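Local coordinates for protein 47 KDA membrane antigen (PDB 1O75) that binds penicillin as a membrane lipoprotein and immunogen of Treponema pallidum, and shows zinc-stimulated carboxypeptidase activity on synthetic depsipeptide substrates, at the interface of chains A and B. Numbering follows the deposited sequence. Chains: chain A/B, 47 KDA membrane antigen.

The three contacts are patches of one chain-to-chain interface, set in a triangle. The C-alpha centres of contact 1 and contact 2 are about 23 Å apart, those of contact 1 and contact 3 about 22 Å, and those of contact 2 and contact 3 about 17 Å. Contacts 2 and 3 draw on the same hairpin of chain B, contact 2 using its turn and contact 3 its strands 80-85 and 91-98. Strand 361-367 of chain A connects contact 3, through A:Ala362, with the loop carrying A:Asp368 of contact 1. The non-lipidated construct is monomeric in solution, so this pairing most likely belongs to the crystal.

Contact 1: the interface of chains A and B. Residues chain A 368, 409, 411; chain B 368-369, 395, 411.
The loop after strand 361-367 and the C-terminal strand 408-413 of chain A meet the corresponding loop and strand 408-412 of chain B, pairing like segments of two copies of the penicillin-binding protein Tp47. The aspartate of each loop faces the lysine of the other strand. B:Lys411 reaches tip to tip toward A:Asp368, and its NZ donates a hydrogen bond to carboxylate OD1 at 3.1 Å, arriving on the syn side and 18° out of the carboxylate plane. The reciprocal pair is looser: A:Lys411 NZ stands 3.6 Å from B:Asp368 OD2, a salt bridge at longer range. Both lysines bend at chi2, but the aspartates differ, with CG anti to the backbone N in A:Asp368 (chi1 -162°) and anti to the carbonyl carbon in B:Asp368 (chi1 -59°). In this rotamer B:Asp368 OD1 also lies 3.5 Å from B:Lys411 NZ, a salt bridge within chain B; the ammonium thus has a carboxylate from each chain, which would favour its charge. B:Glu395 OE2, 4.6 Å from A:Lys411 NZ, may add a longer-range attraction. The A:Arg409 side chain crosses B:Asp368 obliquely, NH1 lying 3.4 Å from B:Gly369 N in a simple contact.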
loop_
_atom_site.group_PDB
_atom_site.type_symbol
_atom_site.label_atom_id
_atom_site.label_comp_id
_atom_site.label_asym_id
_atom_site.label_seq_id
_atom_site.Cartn_x
_atom_site.Cartn_y
_atom_site.Cartn_z
ATOM N N ASP A 368 -18.860 7.779 -8.117
ATOM C CA ASP A 368 -18.649 7.194 -6.793
ATOM C C ASP A 368 -18.461 5.679 -6.742
ATOM O O ASP A 368 -19.272 4.914 -7.268
ATOM C CB ASP A 368 -19.789 7.581 -5.849
ATOM C CG ASP A 368 -19.419 7.382 -4.382
ATOM O OD1 ASP A 368 -18.462 8.041 -3.913
ATOM O OD2 ASP A 368 -20.079 6.570 -3.695
ATOM N N ARG A 409 -10.643 18.741 -7.147
ATOM C CA ARG A 409 -11.675 17.790 -7.532
ATOM C C ARG A 409 -13.037 18.366 -7.189
ATOM O O ARG A 409 -13.229 18.923 -6.115
ATOM C CB ARG A 409 -11.480 16.430 -6.851
ATOM C CG ARG A 409 -11.369 16.468 -5.352
ATOM C CD ARG A 409 -11.670 15.098 -4.767
ATOM N NE ARG A 409 -10.771 14.060 -5.263
ATOM C CZ ARG A 409 -10.869 12.773 -4.938
ATOM N NH1 ARG A 409 -11.831 12.361 -4.118
ATOM N NH2 ARG A 409 -10.002 11.896 -5.431
ATOM N N LYS A 411 -17.547 17.807 -7.808
ATOM C CA LYS A 411 -18.634 16.890 -8.155
ATOM C C LYS A 411 -19.374 17.501 -9.333
ATOM O O LYS A 411 -19.728 18.678 -9.299
ATOM C CB LYS A 411 -19.609 16.729 -6.981
ATOM C CG LYS A 411 -19.005 16.147 -5.711
ATOM C CD LYS A 411 -18.497 14.729 -5.925
ATOM C CE LYS A 411 -17.856 14.190 -4.658
ATOM N NZ LYS A 411 -17.285 12.825 -4.846
ATOM N N ASP B 368 -13.703 11.897 1.092
ATOM C CA ASP B 368 -13.442 11.225 -0.184
ATOM C C ASP B 368 -12.002 10.759 -0.435
ATOM O O ASP B 368 -11.693 9.578 -0.247
ATOM C CB ASP B 368 -13.931 12.097 -1.355
ATOM C CG ASP B 368 -15.435 12.405 -1.276
ATOM O OD1 ASP B 368 -16.219 11.521 -0.853
ATOM O OD2 ASP B 368 -15.838 13.533 -1.651
ATOM N N GLY B 369 -11.122 11.668 -0.851
ATOM C CA GLY B 369 -9.746 11.275 -1.117
ATOM C C GLY B 369 -8.760 11.854 -0.118
ATOM O O GLY B 369 -7.730 12.430 -0.493
ATOM N N GLU B 395 -18.701 16.453 2.977
ATOM C CA GLU B 395 -19.290 15.120 2.931
ATOM C C GLU B 395 -18.213 14.074 3.197
ATOM O O GLU B 395 -17.322 13.857 2.369
ATOM C CB GLU B 395 -19.928 14.856 1.568
ATOM C CG GLU B 395 -20.195 13.384 1.301
ATOM C CD GLU B 395 -20.608 13.115 -0.133
ATOM O OE1 GLU B 395 -21.813 13.237 -0.446
ATOM O OE2 GLU B 395 -19.723 12.792 -0.956
ATOM N N LYS B 411 -22.392 8.045 3.089
ATOM C CA LYS B 411 -21.948 9.412 2.876
ATOM C C LYS B 411 -22.669 10.304 3.873
ATOM O O LYS B 411 -23.897 10.297 3.949
ATOM C CB LYS B 411 -22.288 9.861 1.462
ATOM C CG LYS B 411 -21.676 9.005 0.381
ATOM C CD LYS B 411 -20.174 9.168 0.332
ATOM C CE LYS B 411 -19.597 8.376 -0.823
ATOM N NZ LYS B 411 -18.120 8.548 -0.909
#

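Contact 2: the interface of chains A and B. Residues chain A 216-218, 221, 234; chain B 87-90.
With CG anti to its backbone N (chi1 -174°) and the chain bent at chi3 (-48°), B:Arg88 passes between A:Tyr221 and A:Met234 and turns its guanidinium toward the tyrosine hydroxyl. It sits in the turn of the beta-hairpin formed by strands 80-85 and 91-98 of this penicillin-binding protein, and the turn presses on the short strand 216-218 of chain A. NE donates to A:Tyr221 OH at 3.2 Å, with 158° at the hydrogen; the phenol oxygen lies at the guanidinium edge, in its plane. NH2 of the same arginine adds a weak bond to that oxygen, and the NE bond, with this weak one beside it, may restrain rotation of the group. Farther back, the aliphatic stem packs on both neighbours: B:Arg88 CB meets ring atom CE2 of A:Tyr221 at 3.6 Å, while its CG meets CG of A:Met234 at 3.6 Å, the two side chains crossing at about a right angle. B:Ser87 CB rests over one face of the tyrosine ring, near the rim. At the backbone, the hydroxyl OG1 of A:Thr216 donates to B:Arg88 O at 2.9 Å, and a water joins A:Val217 N to B:Gly89 O, 3.0 Å from the latter. B:Arg90 NH1 lies 3.6 Å above the B:Arg88 guanidinium plane, toward its rim, which places two like charges near each other.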
loop_
_atom_site.group_PDB
_atom_site.type_symbol
_atom_site.label_atom_id
_atom_site.label_comp_id
_atom_site.label_asym_id
_atom_site.label_seq_id
_atom_site.Cartn_x
_atom_site.Cartn_y
_atom_site.Cartn_z
ATOM N N THR A 216 12.626 7.029 -5.696
ATOM C CA THR A 216 11.760 8.083 -6.203
ATOM C C THR A 216 11.217 8.802 -4.993
ATOM O O THR A 216 11.284 8.288 -3.883
ATOM C CB THR A 216 10.535 7.536 -7.022
ATOM O OG1 THR A 216 9.737 6.682 -6.192
ATOM C CG2 THR A 216 11.009 6.743 -8.235
ATOM N N VAL A 217 10.706 10.005 -5.193
ATOM C CA VAL A 217 10.103 10.714 -4.084
ATOM C C VAL A 217 8.763 11.222 -4.600
ATOM O O VAL A 217 8.674 11.787 -5.697
ATOM C CB VAL A 217 11.010 11.859 -3.561
ATOM C CG1 VAL A 217 11.533 12.690 -4.704
ATOM C CG2 VAL A 217 10.238 12.703 -2.574
ATOM N N GLY A 218 7.713 10.957 -3.834
ATOM C CA GLY A 218 6.387 11.372 -4.246
ATOM C C GLY A 218 5.768 12.413 -3.345
ATOM O O GLY A 218 6.215 12.616 -2.213
ATOM N N TYR A 221 1.019 10.884 -1.877
ATOM C CA TYR A 221 0.527 10.037 -0.795
ATOM C C TYR A 221 0.354 10.877 0.455
ATOM O O TYR A 221 1.300 11.525 0.895
ATOM C CB TYR A 221 1.515 8.910 -0.446
ATOM C CG TYR A 221 1.690 7.834 -1.486
ATOM C CD1 TYR A 221 0.581 7.241 -2.105
ATOM C CD2 TYR A 221 2.966 7.353 -1.808
ATOM C CE1 TYR A 221 0.738 6.192 -3.020
ATOM C CE2 TYR A 221 3.133 6.307 -2.717
ATOM C CZ TYR A 221 2.016 5.731 -3.321
ATOM O OH TYR A 221 2.176 4.702 -4.226
ATOM N N MET A 234 11.002 7.001 -1.375
ATOM C CA MET A 234 11.246 5.579 -1.621
ATOM C C MET A 234 12.756 5.391 -1.777
ATOM O O MET A 234 13.407 6.108 -2.547
ATOM C CB MET A 234 10.566 5.104 -2.908
ATOM C CG MET A 234 9.173 5.641 -3.101
ATOM S SD MET A 234 8.110 5.205 -1.723
ATOM C CE MET A 234 8.326 3.350 -1.697
ATOM N N SER B 87 1.688 9.480 -7.843
ATOM C CA SER B 87 1.791 9.769 -6.414
ATOM C C SER B 87 3.098 9.392 -5.765
ATOM O O SER B 87 3.538 10.049 -4.830
ATOM C CB SER B 87 0.648 9.062 -5.660
ATOM O OG SER B 87 -0.587 9.679 -5.965
ATOM N N ARG B 88 3.711 8.325 -6.251
ATOM C CA ARG B 88 4.953 7.853 -5.677
ATOM C C ARG B 88 6.174 8.502 -6.319
ATOM O O ARG B 88 7.302 8.244 -5.910
ATOM C CB ARG B 88 5.036 6.333 -5.830
ATOM C CG ARG B 88 6.234 5.699 -5.146
ATOM C CD ARG B 88 6.269 4.186 -5.396
ATOM N NE ARG B 88 4.969 3.560 -5.154
ATOM C CZ ARG B 88 4.733 2.255 -5.271
ATOM N NH1 ARG B 88 5.713 1.430 -5.620
ATOM N NH2 ARG B 88 3.510 1.779 -5.070
ATOM N N GLY B 89 5.956 9.344 -7.322
ATOM C CA GLY B 89 7.090 9.992 -7.968
ATOM C C GLY B 89 7.606 9.271 -9.199
ATOM O O GLY B 89 8.669 9.625 -9.718
ATOM N N ARG B 90 6.867 8.266 -9.669
ATOM C CA ARG B 90 7.244 7.510 -10.864
ATOM C C ARG B 90 6.669 8.207 -12.097
ATOM O O ARG B 90 5.585 8.767 -12.037
ATOM C CB ARG B 90 6.684 6.080 -10.818
ATOM C CG ARG B 90 7.278 5.221 -9.721
ATOM C CD ARG B 90 6.546 3.900 -9.614
ATOM N NE ARG B 90 5.128 4.083 -9.344
ATOM C CZ ARG B 90 4.298 3.077 -9.081
ATOM N NH1 ARG B 90 4.763 1.829 -9.057
ATOM N NH2 ARG B 90 3.016 3.311 -8.843
HETATM O O HOH W 1 10.914 10.659 -8.105
#

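Contact 3: the interface of chains A and B. Residues chain A 362, 375-378; chain B 82, 92-95, 146.
A parallel beta bridge between A:Gln377, at the start of strand 377-379, and B:Tyr95 in hairpin strand 91-98 carries the beta structure of one chain across to the other. B:Tyr95 N donates to A:Asp376 O at 2.9 Å, and A:Ala378 N returns a bond to B:Tyr95 O at 3.0 Å. A:Asp376, just ahead of the bridge, has a backbone in the left-handed helical region, and its side chain, CG anti to the carbonyl carbon (chi1 -54°), extends over strand 91-98. There B:Lys92, bent at chi3, crosses it at about a right angle and pairs its NZ with carboxylate OD1 at 2.6 Å, a short salt bridge and hydrogen bond on the syn side but 32° out of the plane. The other oxygen, OD2, holds a water at 2.6 Å that also touches B:Trp93 O, so both carboxylate oxygens are engaged; the lysine would favour the ionised acid. B:Lys146, from strand 143-155 and bent at chi3 and chi4, passes over the B:Tyr95 ring. Its CG lies 4.2 Å above one face, toward the rim, and its NZ donates to A:Ser375 O at 2.9 Å. Near A:Ala362 and A:Ala378, B:Gln82 may steady the B:Glu94 carboxylate, whose exact position is doubtful: the amide NE2 donates to OE2 at 3.2 Å, nearly along the C-O axis of that oxygen.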
loop_
_atom_site.group_PDB
_atom_site.type_symbol
_atom_site.label_atom_id
_atom_site.label_comp_id
_atom_site.label_asym_id
_atom_site.label_seq_id
_atom_site.Cartn_x
_atom_site.Cartn_y
_atom_site.Cartn_z
ATOM N N ALA A 362 -4.557 17.977 -16.935
ATOM C CA ALA A 362 -5.068 16.643 -17.207
ATOM C C ALA A 362 -6.180 16.349 -16.210
ATOM O O ALA A 362 -6.278 17.012 -15.179
ATOM C CB ALA A 362 -3.958 15.613 -17.073
ATOM N N SER A 375 -9.174 8.574 -17.443
ATOM C CA SER A 375 -7.931 8.663 -16.672
ATOM C C SER A 375 -6.762 9.162 -17.515
ATOM O O SER A 375 -6.674 8.850 -18.705
ATOM C CB SER A 375 -7.565 7.305 -16.073
ATOM O OG SER A 375 -7.513 6.311 -17.080
ATOM N N ASP A 376 -5.860 9.917 -16.889
ATOM C CA ASP A 376 -4.688 10.457 -17.587
ATOM C C ASP A 376 -5.098 11.046 -18.933
ATOM O O ASP A 376 -4.528 10.723 -19.985
ATOM C CB ASP A 376 -3.664 9.349 -17.776
ATOM C CG ASP A 376 -3.322 8.667 -16.471
ATOM O OD1 ASP A 376 -3.410 9.351 -15.430
ATOM O OD2 ASP A 376 -2.964 7.469 -16.492
ATOM N N GLN A 377 -6.115 11.896 -18.869
ATOM C CA GLN A 377 -6.686 12.557 -20.027
ATOM C C GLN A 377 -6.208 14.003 -20.066
ATOM O O GLN A 377 -6.584 14.814 -19.215
ATOM C CB GLN A 377 -8.221 12.542 -19.932
ATOM C CG GLN A 377 -8.935 13.228 -21.083
ATOM C CD GLN A 377 -8.611 12.588 -22.423
ATOM O OE1 GLN A 377 -8.768 11.376 -22.606
ATOM N NE2 GLN A 377 -8.155 13.402 -23.368
ATOM N N ALA A 378 -5.382 14.321 -21.058
ATOM C CA ALA A 378 -4.874 15.683 -21.211
ATOM C C ALA A 378 -6.052 16.541 -21.650
ATOM O O ALA A 378 -6.899 16.090 -22.416
ATOM C CB ALA A 378 -3.756 15.711 -22.292
ATOM N N GLN B 82 2.077 13.776 -22.768
ATOM C CA GLN B 82 2.931 14.582 -21.919
ATOM C C GLN B 82 3.325 13.748 -20.696
ATOM O O GLN B 82 2.505 12.994 -20.150
ATOM C CB GLN B 82 2.153 15.843 -21.501
ATOM C CG GLN B 82 0.723 15.506 -21.001
ATOM C CD GLN B 82 -0.237 16.710 -20.906
ATOM O OE1 GLN B 82 -0.603 17.324 -21.922
ATOM N NE2 GLN B 82 -0.657 17.032 -19.682
ATOM N N LYS B 92 4.774 8.836 -15.561
ATOM C CA LYS B 92 3.581 8.289 -16.211
ATOM C C LYS B 92 3.211 9.281 -17.325
ATOM O O LYS B 92 3.771 10.390 -17.384
ATOM C CB LYS B 92 2.421 8.155 -15.227
ATOM C CG LYS B 92 2.039 9.463 -14.599
ATOM C CD LYS B 92 0.827 9.322 -13.709
ATOM C CE LYS B 92 -0.408 9.032 -14.527
ATOM N NZ LYS B 92 -1.564 8.800 -13.623
ATOM N N TRP B 93 2.267 8.898 -18.180
ATOM C CA TRP B 93 1.873 9.739 -19.315
ATOM C C TRP B 93 0.401 10.085 -19.374
ATOM O O TRP B 93 -0.443 9.267 -19.028
ATOM C CB TRP B 93 2.288 9.044 -20.615
ATOM C CG TRP B 93 3.768 8.999 -20.753
ATOM C CD1 TRP B 93 4.556 9.933 -21.367
ATOM C CD2 TRP B 93 4.663 8.081 -20.098
ATOM N NE1 TRP B 93 5.886 9.662 -21.120
ATOM C CE2 TRP B 93 5.979 8.534 -20.343
ATOM C CE3 TRP B 93 4.477 6.923 -19.321
ATOM C CZ2 TRP B 93 7.116 7.868 -19.835
ATOM C CZ3 TRP B 93 5.612 6.256 -18.814
ATOM C CH2 TRP B 93 6.911 6.739 -19.076
ATOM N N GLU B 94 0.106 11.307 -19.820
ATOM C CA GLU B 94 -1.260 11.791 -19.956
ATOM C C GLU B 94 -1.401 11.936 -21.477
ATOM O O GLU B 94 -0.499 12.435 -22.144
ATOM C CB GLU B 94 -1.431 13.092 -19.200
ATOM C CG GLU B 94 -1.683 12.775 -17.724
ATOM C CD GLU B 94 -1.336 13.900 -16.813
ATOM O OE1 GLU B 94 -1.578 13.758 -15.591
ATOM O OE2 GLU B 94 -0.822 14.921 -17.320
ATOM N N TYR B 95 -2.532 11.490 -22.003
ATOM C CA TYR B 95 -2.746 11.423 -23.437
ATOM C C TYR B 95 -3.938 12.128 -24.036
ATOM O O TYR B 95 -4.889 12.504 -23.355
ATOM C CB TYR B 95 -2.929 9.963 -23.848
ATOM C CG TYR B 95 -1.861 8.984 -23.456
ATOM C CD1 TYR B 95 -0.872 8.630 -24.358
ATOM C CD2 TYR B 95 -1.883 8.335 -22.210
ATOM C CE1 TYR B 95 0.067 7.653 -24.059
ATOM C CE2 TYR B 95 -0.931 7.347 -21.894
ATOM C CZ TYR B 95 0.035 7.015 -22.827
ATOM O OH TYR B 95 1.000 6.065 -22.572
ATOM N N LYS B 146 -3.267 4.137 -26.960
ATOM C CA LYS B 146 -3.548 4.136 -25.530
ATOM C C LYS B 146 -4.541 3.004 -25.222
ATOM O O LYS B 146 -5.651 2.975 -25.763
ATOM C CB LYS B 146 -4.170 5.465 -25.121
ATOM C CG LYS B 146 -4.623 5.552 -23.657
ATOM C CD LYS B 146 -5.224 6.917 -23.384
ATOM C CE LYS B 146 -6.361 6.890 -22.373
ATOM N NZ LYS B 146 -5.936 7.314 -21.007
HETATM O O HOH W 2 -0.791 6.836 -17.868
#